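Local coordinates for protein uronate isomerase (Caulobacter crescentus, PDB 2Q01) that catalyses the isomerisation of D-glucuronate to D-fructuronate and of D-galacturonate to D-tagaturonate in pentose and glucuronate interconversion, at residues L440-M443 / V444-R448. Sequence-based numbering, arbitrary orientation.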
ATOM      1  N   LEU B 440      17.981  -8.734   6.317  1.00 27.38           N
ATOM      2  CA  LEU B 440      18.527  -9.288   7.553  1.00 29.08           C
ATOM      3  C   LEU B 440      19.610  -8.400   8.175  1.00 34.95           C
ATOM      4  O   LEU B 440      19.651  -8.229   9.397  1.00 39.37           O
ATOM      5  CB  LEU B 440      19.086 -10.685   7.292  1.00 26.13           C
ATOM      6  CG  LEU B 440      18.282 -11.952   7.609  1.00 35.90           C
ATOM      7  CD1 LEU B 440      16.796 -11.700   7.725  1.00 34.04           C
ATOM      8  CD2 LEU B 440      18.570 -13.029   6.568  1.00 29.89           C
ATOM      9  N   ALA B 441      20.470  -7.833   7.328  1.00 34.09           N
ATOM     10  CA  ALA B 441      21.519  -6.893   7.750  1.00 32.69           C
ATOM     11  C   ALA B 441      20.974  -5.645   8.423  1.00 33.87           C
ATOM     12  O   ALA B 441      21.582  -5.137   9.361  1.00 46.46           O
ATOM     13  CB  ALA B 441      22.350  -6.490   6.578  1.00 33.54           C
ATOM     14  N   ARG B 442      19.830  -5.154   7.944  1.00 42.33           N
ATOM     15  CA  ARG B 442      19.178  -3.999   8.559  1.00 26.64           C
ATOM     16  C   ARG B 442      18.569  -4.368   9.907  1.00 38.33           C
ATOM     17  O   ARG B 442      18.497  -3.527  10.803  1.00 43.37           O
ATOM     18  CB  ARG B 442      18.108  -3.420   7.646  1.00 30.95           C
ATOM     19  CG  ARG B 442      18.056  -1.900   7.672  1.00 52.09           C
ATOM     20  CD  ARG B 442      16.666  -1.373   7.984  1.00 54.95           C
ATOM     21  NE  ARG B 442      15.658  -1.810   7.022  1.00 59.11           N
ATOM     22  CZ  ARG B 442      14.348  -1.772   7.246  1.00 65.23           C
ATOM     23  NH1 ARG B 442      13.880  -1.318   8.406  1.00 48.59           N
ATOM     24  NH2 ARG B 442      13.505  -2.191   6.313  1.00 65.32           N
ATOM     25  N   MET B 443      18.132  -5.620  10.047  1.00 35.61           N
ATOM     26  CA  MET B 443      17.629  -6.119  11.328  1.00 33.03           C
ATOM     27  C   MET B 443      18.761  -6.199  12.338  1.00 33.46           C
ATOM     28  O   MET B 443      18.564  -5.876  13.505  1.00 35.46           O
ATOM     29  CB  MET B 443      16.946  -7.493  11.196  1.00 37.27           C
ATOM     30  CG  MET B 443      15.764  -7.561  10.227  1.00 36.85           C
ATOM     31  SD  MET B 443      14.490  -6.327  10.532  1.00 42.73           S
ATOM     32  CE  MET B 443      13.520  -7.167  11.776  1.00 62.71           C
ATOM     33  N   VAL B 444      19.940  -6.630  11.883  1.00 34.94           N
ATOM     34  CA  VAL B 444      21.118  -6.729  12.745  1.00 25.46           C
ATOM     35  C   VAL B 444      21.682  -5.351  13.110  1.00 30.49           C
ATOM     36  O   VAL B 444      21.995  -5.103  14.277  1.00 41.55           O
ATOM     37  CB  VAL B 444      22.204  -7.632  12.130  1.00 34.00           C
ATOM     38  CG1 VAL B 444      23.456  -7.660  13.004  1.00 36.04           C
ATOM     39  CG2 VAL B 444      21.676  -9.036  11.962  1.00 34.77           C
ATOM     40  N   ALA B 445      21.776  -4.457  12.122  1.00 31.37           N
ATOM     41  CA  ALA B 445      22.299  -3.095  12.322  1.00 18.52           C
ATOM     42  C   ALA B 445      21.434  -2.246  13.245  1.00 28.86           C
ATOM     43  O   ALA B 445      21.947  -1.400  13.970  1.00 40.35           O
ATOM     44  CB  ALA B 445      22.475  -2.397  10.984  1.00 21.43           C
ATOM     45  N   GLU B 446      20.122  -2.474  13.214  1.00 37.93           N
ATOM     46  CA  GLU B 446      19.187  -1.786  14.106  1.00 26.30           C
ATOM     47  C   GLU B 446      18.888  -2.615  15.361  1.00 28.56           C
ATOM     48  O   GLU B 446      18.027  -2.249  16.163  1.00 34.06           O
ATOM     49  CB  GLU B 446      17.888  -1.443  13.373  1.00 34.19           C
ATOM     50  CG  GLU B 446      18.052  -0.493  12.186  1.00 39.86           C
ATOM     51  CD  GLU B 446      16.723  -0.004  11.623  1.00 54.02           C
ATOM     52  OE1 GLU B 446      16.743   0.811  10.674  1.00 71.85           O
ATOM     53  OE2 GLU B 446      15.657  -0.423  12.125  1.00 62.03           O
ATOM     54  N   HIS B 447      19.613  -3.725  15.519  1.00 34.60           N
ATOM     55  CA  HIS B 447      19.574  -4.589  16.720  1.00 38.61           C
ATOM     56  C   HIS B 447      18.188  -5.187  16.986  1.00 40.70           C
ATOM     57  O   HIS B 447      17.774  -5.369  18.135  1.00 41.88           O
ATOM     58  CB  HIS B 447      20.125  -3.862  17.963  1.00 34.89           C
ATOM     59  CG  HIS B 447      21.287  -2.961  17.672  1.00 41.11           C
ATOM     60  ND1 HIS B 447      22.535  -3.437  17.334  1.00 32.65           N
ATOM     61  CD2 HIS B 447      21.380  -1.612  17.651  1.00 38.19           C
ATOM     62  CE1 HIS B 447      23.350  -2.420  17.127  1.00 50.38           C
ATOM     63  NE2 HIS B 447      22.673  -1.301  17.313  1.00 39.74           N
ATOM     64  N   ARG B 448      17.484  -5.481  15.898  1.00 36.86           N
ATOM     65  CA  ARG B 448      16.167  -6.103  15.942  1.00 43.17           C
ATOM     66  C   ARG B 448      16.331  -7.607  15.859  1.00 37.89           C
ATOM     67  O   ARG B 448      15.380  -8.361  16.075  1.00 45.22           O
ATOM     68  CB  ARG B 448      15.308  -5.608  14.779  1.00 40.76           C
ATOM     69  CG  ARG B 448      15.152  -4.107  14.725  1.00 32.89           C
ATOM     70  CD  ARG B 448      13.825  -3.731  14.125  1.00 47.14           C
ATOM     71  NE  ARG B 448      13.867  -3.555  12.685  1.00 54.48           N
ATOM     72  CZ  ARG B 448      12.790  -3.515  11.912  1.00 65.36           C
ATOM     73  NH1 ARG B 448      11.581  -3.660  12.437  1.00 61.47           N
ATOM     74  NH2 ARG B 448      12.927  -3.350  10.607  1.00 83.98           N
TER
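V444 N, A445 N and E446 N bond to L440 O, A441 O and R442 O in the i to i+4 pattern of an alpha helix, and R448 N then closes on M443 O at 2.7 Å. The first three bonds belong to the C-terminal end of helix 425-445; the fourth lies just past it. M443 packs against R448. Its chain bends at chi2 (-53°) and chi3 (-85°), which carries the thioether over one face of the R448 guanidinium. M443 CE sits above the centre of that face, 3.7 Å from R448 CZ, and M443 SD is 3.4 Å from R448 NH2. The helix ends in a Schellman motif: R448 N bonds to M443 O, H447 N bonds to V444 O, and H447 is the C-prime residue, with positive phi (61°). R442 and E446 run side by side, with R442 CD 3.5 Å from E446 OE1. Charge alone links R448 NE to E446 OE2, at a long 3.7 Å. R442 NH1 and R448 NH2 come within 3.1 Å of each other. E394 of the second subunit forms salt bridges with both nitrogens, so the two arginines gather round one carboxylate at the subunit interface. R442 NH2 also pairs with E401. R22 of the second subunit hydrogen-bonds A445 O and H447 NE2.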